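Local coordinates for lantibiotic dehydratase (Microbispora corallina, PDB 5EHK), which probably dehydrates serine and threonine residues of the NAI-107 precursor peptide, using glutamyl-tRNA, during biosynthesis of this lantibiotic, at residues F572-G577 and N581-P586. Residues are numbered along the deposited sequence; the frame is centred on the assembly and turned at random.
Sequences FIPRSG and NLAHTP
G577, the first residue of the short helix 577-580, meets N581, which follows that helix: the backbone N of N581 gives a weak i to i+4 hydrogen bond to the carbonyl O of G577, 3.4 Å long and bent to 143° at the hydrogen. The side chain of N581 also lies against that oxygen: with CG beside its own backbone N and anti to its carbonyl carbon (chi1 -76°), the amide is carried back toward the start of the helix. N581 ND2 comes to 3.1 Å from G577 O, yet at an angle too poor for a bond; this amide spends its polar atoms elsewhere, ND2 on the carboxylate of D173 and OD1 on the backbone N of M174.

The second point of touch is apolar. The bonds from CA to CB of P574 and A583 are both directed toward the opposite segment, and the ring corner P574 CG approaches the methyl carbon A583 CB to 4.0 Å. Both residues are buried, and the proline ring also packs on A579 and A580 of the intervening helix.

At the N-cap of this helix, S576 OG accepts a weak bond from the backbone N of A579. Beyond the helix, a weak bond from T585 N to A583 O (2.9 Å) closes an inverse gamma turn centred on H584. T585 OG1 adds a weak bond of its own to A583 O, at 3.4 Å. Overall this is a single N-capped helical turn linking the adjacent parallel strands 566-572 and 591-595 of a mixed sheet, with P574 packed on A583.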
ATOM      1  N   PHE A 572       2.680   2.616  33.587  1.00 11.37           N
ATOM      2  CA  PHE A 572       2.116   3.852  33.034  1.00 13.96           C
ATOM      3  C   PHE A 572       0.657   4.097  33.446  1.00 18.00           C
ATOM      4  O   PHE A 572      -0.075   3.163  33.792  1.00 16.28           O
ATOM      5  CB  PHE A 572       2.192   3.819  31.515  1.00 12.74           C
ATOM      6  CG  PHE A 572       1.352   2.750  30.913  1.00 12.22           C
ATOM      7  CD1 PHE A 572      -0.002   2.951  30.701  1.00 13.62           C
ATOM      8  CD2 PHE A 572       1.906   1.528  30.586  1.00  9.16           C
ATOM      9  CE1 PHE A 572      -0.787   1.953  30.174  1.00 12.56           C
ATOM     10  CE2 PHE A 572       1.139   0.527  30.052  1.00  9.33           C
ATOM     11  CZ  PHE A 572      -0.212   0.735  29.839  1.00 12.11           C
ATOM     12  N   ILE A 573       0.211   5.342  33.363  1.00 16.32           N
ATOM     13  CA  ILE A 573      -1.193   5.609  33.617  1.00 17.47           C
ATOM     14  C   ILE A 573      -2.025   5.312  32.373  1.00 16.40           C
ATOM     15  O   ILE A 573      -1.766   5.838  31.302  1.00 17.17           O
ATOM     16  CB  ILE A 573      -1.436   7.050  34.121  1.00 22.55           C
ATOM     17  CG1 ILE A 573      -2.907   7.211  34.516  1.00 26.72           C
ATOM     18  CG2 ILE A 573      -1.026   8.072  33.073  1.00 18.69           C
ATOM     19  CD1 ILE A 573      -3.325   6.327  35.683  1.00 20.10           C
ATOM     20  N   PRO A 574      -3.003   4.414  32.494  1.00 20.23           N
ATOM     21  CA  PRO A 574      -3.744   4.126  31.259  1.00 20.10           C
ATOM     22  C   PRO A 574      -4.685   5.268  30.876  1.00 21.07           C
ATOM     23  O   PRO A 574      -5.047   6.072  31.732  1.00 23.11           O
ATOM     24  CB  PRO A 574      -4.525   2.853  31.612  1.00 19.56           C
ATOM     25  CG  PRO A 574      -3.763   2.232  32.779  1.00 13.10           C
ATOM     26  CD  PRO A 574      -3.244   3.408  33.549  1.00 18.11           C
ATOM     27  N   ARG A 575      -5.072   5.328  29.604  1.00 22.93           N
ATOM     28  CA  ARG A 575      -5.836   6.450  29.056  1.00 20.36           C
ATOM     29  C   ARG A 575      -7.283   6.405  29.529  1.00 28.00           C
ATOM     30  O   ARG A 575      -7.913   7.439  29.717  1.00 32.90           O
ATOM     31  CB  ARG A 575      -5.767   6.452  27.527  1.00 25.93           C
ATOM     32  CG  ARG A 575      -6.123   7.778  26.852  1.00 31.84           C
ATOM     33  CD  ARG A 575      -5.402   8.973  27.500  1.00 39.97           C
ATOM     34  NE  ARG A 575      -4.129   9.306  26.859  1.00 47.66           N
ATOM     35  CZ  ARG A 575      -2.917   8.969  27.314  1.00 40.83           C
ATOM     36  NH1 ARG A 575      -2.757   8.268  28.445  1.00 25.20           N
ATOM     37  NH2 ARG A 575      -1.855   9.339  26.614  1.00 34.18           N
ATOM     38  N   SER A 576      -7.808   5.202  29.721  1.00 30.40           N
ATOM     39  CA  SER A 576      -9.170   5.034  30.212  1.00 24.40           C
ATOM     40  C   SER A 576      -9.205   4.520  31.658  1.00 26.78           C
ATOM     41  O   SER A 576      -8.315   3.775  32.097  1.00 25.16           O
ATOM     42  CB  SER A 576      -9.960   4.102  29.293  1.00 27.58           C
ATOM     43  OG  SER A 576      -9.873   2.755  29.709  1.00 26.33           O
ATOM     44  N   GLY A 577     -10.237   4.937  32.389  1.00 27.40           N
ATOM     45  CA  GLY A 577     -10.417   4.583  33.788  1.00 25.30           C
ATOM     46  C   GLY A 577     -10.733   3.108  33.993  1.00 25.37           C
ATOM     47  O   GLY A 577     -10.555   2.571  35.090  1.00 24.24           O
ATOM     48  N   ASN A 581      -8.076   0.690  36.347  1.00 24.74           N
ATOM     49  CA  ASN A 581      -8.417  -0.238  37.431  1.00 25.45           C
ATOM     50  C   ASN A 581      -7.725  -1.589  37.297  1.00 25.49           C
ATOM     51  O   ASN A 581      -7.741  -2.380  38.233  1.00 29.30           O
ATOM     52  CB  ASN A 581      -9.927  -0.483  37.479  1.00 25.22           C
ATOM     53  CG  ASN A 581     -10.690   0.675  38.075  1.00 24.08           C
ATOM     54  OD1 ASN A 581     -10.247   1.285  39.052  1.00 24.50           O
ATOM     55  ND2 ASN A 581     -11.828   1.006  37.474  1.00 16.84           N
ATOM     56  N   LEU A 582      -7.109  -1.844  36.146  1.00 21.73           N
ATOM     57  CA  LEU A 582      -6.479  -3.140  35.891  1.00 22.22           C
ATOM     58  C   LEU A 582      -4.959  -3.072  35.887  1.00 17.07           C
ATOM     59  O   LEU A 582      -4.289  -3.950  35.359  1.00 12.28           O
ATOM     60  CB  LEU A 582      -6.981  -3.728  34.572  1.00 22.48           C
ATOM     61  CG  LEU A 582      -8.498  -3.791  34.378  1.00 24.82           C
ATOM     62  CD1 LEU A 582      -8.836  -4.367  33.024  1.00 13.43           C
ATOM     63  CD2 LEU A 582      -9.145  -4.619  35.487  1.00 24.05           C
ATOM     64  N   ALA A 583      -4.422  -2.010  36.468  1.00 18.91           N
ATOM     65  CA  ALA A 583      -3.003  -1.736  36.354  1.00 18.30           C
ATOM     66  C   ALA A 583      -2.324  -1.787  37.710  1.00 22.41           C
ATOM     67  O   ALA A 583      -1.164  -1.390  37.837  1.00 25.22           O
ATOM     68  CB  ALA A 583      -2.750  -0.400  35.657  1.00 14.08           C
ATOM     69  N   HIS A 584      -3.054  -2.244  38.725  1.00 23.13           N
ATOM     70  CA  HIS A 584      -2.477  -2.432  40.063  1.00 24.41           C
ATOM     71  C   HIS A 584      -1.629  -3.699  40.133  1.00 26.10           C
ATOM     72  O   HIS A 584      -2.016  -4.676  40.758  1.00 32.95           O
ATOM     73  CB  HIS A 584      -3.593  -2.485  41.094  1.00 25.13           C
ATOM     74  CG  HIS A 584      -4.418  -1.243  41.121  1.00 25.87           C
ATOM     75  ND1 HIS A 584      -3.882  -0.012  41.426  1.00 25.33           N
ATOM     76  CD2 HIS A 584      -5.722  -1.027  40.824  1.00 26.69           C
ATOM     77  CE1 HIS A 584      -4.830   0.907  41.344  1.00 31.46           C
ATOM     78  NE2 HIS A 584      -5.955   0.318  40.977  1.00 26.42           N
ATOM     79  N   THR A 585      -0.451  -3.657  39.517  1.00 23.99           N
ATOM     80  CA  THR A 585       0.310  -4.854  39.241  1.00 19.40           C
ATOM     81  C   THR A 585       1.754  -4.657  39.621  1.00 17.93           C
ATOM     82  O   THR A 585       2.365  -3.696  39.219  1.00 20.26           O
ATOM     83  CB  THR A 585       0.233  -5.139  37.766  1.00 20.78           C
ATOM     84  OG1 THR A 585       0.850  -4.063  37.058  1.00 23.06           O
ATOM     85  CG2 THR A 585      -1.223  -5.236  37.335  1.00 12.79           C
ATOM     86  N   PRO A 586       2.309  -5.578  40.411  1.00 23.55           N
ATOM     87  CA  PRO A 586       3.631  -5.352  40.992  1.00 19.54           C
ATOM     88  C   PRO A 586       4.779  -5.559  40.014  1.00 20.91           C
ATOM     89  O   PRO A 586       4.670  -6.308  39.043  1.00 24.60           O
ATOM     90  CB  PRO A 586       3.699  -6.395  42.112  1.00 20.57           C
ATOM     91  CG  PRO A 586       2.815  -7.502  41.651  1.00 21.23           C
ATOM     92  CD  PRO A 586       1.733  -6.875  40.810  1.00 27.04           C
TER